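Local coordinates for Serine/threonine-protein kinase PknE (Mycobacterium tuberculosis, PDB 2H34), which phosphorylates serine and threonine residues of proteins with ATP through this cytoplasmic kinase domain and probably supports survival of the bacterium in the host, at residues P259-R271 against Y281-L295. Residues are numbered along the deposited sequence; the frame is centred on the assembly and turned at random.
Sequences PGIPVAFDAVIAR and YVTCGDLSAAAHAAL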
# COMPACT_ATOMS: atom_id res chain seq x y z
N PRO A 259 -24.44 9.90 -3.36
CA PRO A 259 -24.95 10.84 -4.35
C PRO A 259 -23.92 11.41 -5.33
O PRO A 259 -24.12 11.33 -6.54
CB PRO A 259 -25.56 11.96 -3.50
CG PRO A 259 -25.89 11.31 -2.21
CD PRO A 259 -24.79 10.32 -1.99
N GLY A 260 -22.81 11.96 -4.82
CA GLY A 260 -21.89 12.75 -5.65
C GLY A 260 -20.80 12.01 -6.42
O GLY A 260 -19.78 12.62 -6.78
N ILE A 261 -21.01 10.72 -6.69
CA ILE A 261 -20.05 9.88 -7.43
C ILE A 261 -20.45 9.70 -8.91
O ILE A 261 -21.44 9.02 -9.20
CB ILE A 261 -19.91 8.46 -6.82
CG1 ILE A 261 -19.57 8.52 -5.33
CG2 ILE A 261 -18.86 7.64 -7.60
CD1 ILE A 261 -19.71 7.17 -4.63
N PRO A 262 -19.66 10.28 -9.83
CA PRO A 262 -19.93 10.22 -11.27
C PRO A 262 -20.10 8.80 -11.80
O PRO A 262 -19.53 7.85 -11.25
CB PRO A 262 -18.68 10.86 -11.88
CG PRO A 262 -18.21 11.78 -10.84
CD PRO A 262 -18.44 11.05 -9.55
N VAL A 263 -20.90 8.67 -12.86
CA VAL A 263 -21.21 7.37 -13.44
C VAL A 263 -19.95 6.67 -13.96
O VAL A 263 -19.70 5.50 -13.64
CB VAL A 263 -22.26 7.47 -14.57
CG1 VAL A 263 -22.48 6.10 -15.21
CG2 VAL A 263 -23.58 8.03 -14.04
N ALA A 264 -19.16 7.41 -14.74
CA ALA A 264 -17.99 6.85 -15.42
C ALA A 264 -17.14 5.94 -14.53
O ALA A 264 -16.41 5.08 -15.04
CB ALA A 264 -17.16 7.96 -16.03
N PHE A 265 -17.26 6.12 -13.22
CA PHE A 265 -16.49 5.33 -12.24
C PHE A 265 -16.82 3.84 -12.19
O PHE A 265 -15.92 3.02 -12.04
CB PHE A 265 -16.56 5.96 -10.85
CG PHE A 265 -15.68 7.16 -10.68
CD1 PHE A 265 -16.22 8.44 -10.66
CD2 PHE A 265 -14.30 7.02 -10.56
CE1 PHE A 265 -15.40 9.55 -10.49
CE2 PHE A 265 -13.48 8.13 -10.40
CZ PHE A 265 -14.03 9.40 -10.37
N ASP A 266 -18.10 3.48 -12.32
CA ASP A 266 -18.47 2.06 -12.34
C ASP A 266 -17.66 1.30 -13.39
O ASP A 266 -17.24 0.16 -13.16
CB ASP A 266 -19.97 1.86 -12.61
CG ASP A 266 -20.84 2.80 -11.82
OD1 ASP A 266 -20.54 3.07 -10.63
OD2 ASP A 266 -21.84 3.28 -12.39
N ALA A 267 -17.45 1.94 -14.53
CA ALA A 267 -16.64 1.36 -15.59
C ALA A 267 -15.22 1.16 -15.09
O ALA A 267 -14.69 0.05 -15.16
CB ALA A 267 -16.68 2.25 -16.84
N VAL A 268 -14.62 2.22 -14.55
CA VAL A 268 -13.28 2.10 -13.98
C VAL A 268 -13.16 0.94 -12.98
O VAL A 268 -12.29 0.09 -13.11
CB VAL A 268 -12.80 3.41 -13.35
CG1 VAL A 268 -11.52 3.17 -12.56
CG2 VAL A 268 -12.55 4.43 -14.43
N ILE A 269 -14.06 0.89 -12.00
CA ILE A 269 -14.02 -0.18 -11.01
C ILE A 269 -14.24 -1.53 -11.64
O ILE A 269 -13.55 -2.49 -11.31
CB ILE A 269 -14.98 0.07 -9.82
CG1 ILE A 269 -14.37 1.13 -8.89
CG2 ILE A 269 -15.18 -1.18 -8.99
CD1 ILE A 269 -14.86 2.50 -9.14
N ALA A 270 -15.17 -1.60 -12.59
CA ALA A 270 -15.47 -2.85 -13.29
C ALA A 270 -14.23 -3.37 -13.97
O ALA A 270 -13.91 -4.55 -13.88
CB ALA A 270 -16.58 -2.64 -14.31
N ARG A 271 -13.51 -2.48 -14.65
CA ARG A 271 -12.29 -2.86 -15.33
C ARG A 271 -11.19 -3.19 -14.33
O ARG A 271 -10.45 -4.15 -14.51
CB ARG A 271 -11.85 -1.76 -16.29
CG ARG A 271 -10.63 -2.12 -17.10
CD ARG A 271 -10.71 -1.59 -18.53
NE ARG A 271 -9.70 -2.26 -19.34
CZ ARG A 271 -9.92 -3.33 -20.09
NH1 ARG A 271 -11.14 -3.84 -20.18
NH2 ARG A 271 -8.92 -3.89 -20.75
N TYR A 281 -6.77 -3.19 -15.93
CA TYR A 281 -5.74 -2.30 -16.40
C TYR A 281 -4.40 -2.98 -16.21
O TYR A 281 -4.24 -3.77 -15.30
CB TYR A 281 -5.77 -0.99 -15.64
CG TYR A 281 -7.09 -0.25 -15.70
CD1 TYR A 281 -8.03 -0.39 -14.67
CD2 TYR A 281 -7.40 0.59 -16.76
CE1 TYR A 281 -9.24 0.29 -14.72
CE2 TYR A 281 -8.60 1.28 -16.81
CZ TYR A 281 -9.51 1.12 -15.80
OH TYR A 281 -10.70 1.80 -15.85
N VAL A 282 -3.47 -2.70 -17.12
CA VAL A 282 -2.15 -3.32 -17.10
C VAL A 282 -1.24 -2.63 -16.08
O VAL A 282 -0.34 -3.26 -15.51
CB VAL A 282 -1.54 -3.31 -18.52
CG1 VAL A 282 -0.08 -3.74 -18.51
CG2 VAL A 282 -2.35 -4.25 -19.40
N THR A 283 -1.49 -1.34 -15.87
CA THR A 283 -0.81 -0.58 -14.84
C THR A 283 -1.74 0.19 -13.89
O THR A 283 -2.90 0.48 -14.20
CB THR A 283 0.16 0.46 -15.44
OG1 THR A 283 -0.59 1.50 -16.07
CG2 THR A 283 1.11 -0.19 -16.42
N CYS A 284 -1.19 0.54 -12.74
CA CYS A 284 -1.84 1.44 -11.83
C CYS A 284 -1.93 2.81 -12.46
O CYS A 284 -2.84 3.60 -12.15
CB CYS A 284 -1.05 1.53 -10.53
SG CYS A 284 -1.37 0.14 -9.45
N GLY A 285 -0.97 3.10 -13.35
CA GLY A 285 -0.97 4.35 -14.10
C GLY A 285 -2.22 4.47 -14.95
O GLY A 285 -2.86 5.52 -14.98
N ASP A 286 -2.58 3.37 -15.61
CA ASP A 286 -3.77 3.36 -16.46
C ASP A 286 -5.04 3.40 -15.64
O ASP A 286 -6.01 4.05 -16.03
CB ASP A 286 -3.76 2.15 -17.39
CG ASP A 286 -2.64 2.21 -18.40
OD1 ASP A 286 -2.23 1.13 -18.87
OD2 ASP A 286 -2.16 3.32 -18.72
N LEU A 287 -5.02 2.71 -14.51
CA LEU A 287 -6.07 2.86 -13.51
C LEU A 287 -6.24 4.34 -13.18
O LEU A 287 -7.31 4.91 -13.38
CB LEU A 287 -5.67 2.12 -12.24
CG LEU A 287 -6.75 1.67 -11.26
CD1 LEU A 287 -6.07 1.33 -9.97
CD2 LEU A 287 -7.84 2.68 -11.01
N SER A 288 -5.16 4.95 -12.67
CA SER A 288 -5.17 6.35 -12.29
C SER A 288 -5.76 7.17 -13.41
O SER A 288 -6.67 7.96 -13.19
CB SER A 288 -3.76 6.86 -11.97
OG SER A 288 -3.42 6.63 -10.62
N ALA A 289 -5.25 6.96 -14.62
CA ALA A 289 -5.64 7.81 -15.74
C ALA A 289 -7.15 7.73 -15.91
O ALA A 289 -7.83 8.76 -15.97
CB ALA A 289 -4.90 7.42 -17.01
N ALA A 290 -7.67 6.50 -15.94
CA ALA A 290 -9.09 6.26 -16.11
C ALA A 290 -9.88 6.91 -14.98
O ALA A 290 -10.90 7.53 -15.21
CB ALA A 290 -9.37 4.77 -16.16
N ALA A 291 -9.38 6.75 -13.76
CA ALA A 291 -10.02 7.30 -12.57
C ALA A 291 -10.16 8.81 -12.69
O ALA A 291 -11.24 9.37 -12.49
CB ALA A 291 -9.22 6.93 -11.35
N HIS A 292 -9.04 9.44 -13.02
CA HIS A 292 -8.97 10.87 -13.26
C HIS A 292 -10.00 11.31 -14.30
O HIS A 292 -10.80 12.21 -14.06
CB HIS A 292 -7.56 11.23 -13.72
CG HIS A 292 -7.36 12.69 -13.95
ND1 HIS A 292 -7.38 13.61 -12.92
CD2 HIS A 292 -7.12 13.39 -15.08
CE1 HIS A 292 -7.16 14.82 -13.41
NE2 HIS A 292 -7.01 14.71 -14.71
N ALA A 293 -9.97 10.64 -15.44
CA ALA A 293 -10.86 10.94 -16.55
C ALA A 293 -12.33 10.74 -16.19
O ALA A 293 -13.22 11.24 -16.90
CB ALA A 293 -10.48 10.08 -17.77
N ALA A 294 -12.60 10.04 -15.09
CA ALA A 294 -13.97 9.78 -14.68
C ALA A 294 -14.55 10.90 -13.80
O ALA A 294 -15.61 10.73 -13.20
CB ALA A 294 -14.10 8.41 -14.00
N LEU A 295 -13.87 12.03 -13.74
CA LEU A 295 -14.43 13.22 -13.12
C LEU A 295 -15.01 14.14 -14.20
O LEU A 295 -14.31 14.55 -15.13
CB LEU A 295 -13.38 13.93 -12.27
CG LEU A 295 -12.94 13.16 -11.00
CD1 LEU A 295 -11.63 13.70 -10.42
CD2 LEU A 295 -14.05 13.19 -9.95
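Helices 264-271 and 284-293 run antiparallel, their short segments at 166° with axes 9.2 Å apart, and alanines bring the backbones near: A264 lies against A294, just past the second helix, and V268 against A290. The methyl of A294 sits over the centre of the F265 ring in a CH-pi contact, CB 3.6 Å from the centroid; it takes up little room, so the ring can come close to the backbone there. F265 CG stands anti to its carbonyl carbon (chi1 -77°), turning the ring toward the residues that follow helix 284-293, where L295 CD2 meets F265 CZ at the ring edge, 3.8 Å away. V268 wedges its two branches differently: CG2 packs 3.6 Å from A290 CB, while CG1 meets L287 CD2 at 4.0 Å. Y281 crosses V268 at about a right angle, and its flat ring takes contacts on both faces, L287 CA on one and R271 CG, 3.7 Å from the centroid, on the other, each offset toward the rim. R271 serves through its aliphatic part, its guanidinium too far off for more than weak cation-pi attraction. L287 also touches L221 and T222 of helix 217-230, tying this pair into the helical C-lobe. Apolar and CH-pi contacts, without hydrogen bonds between the segments, hold the pair, so specificity probably comes mainly from side-chain fit.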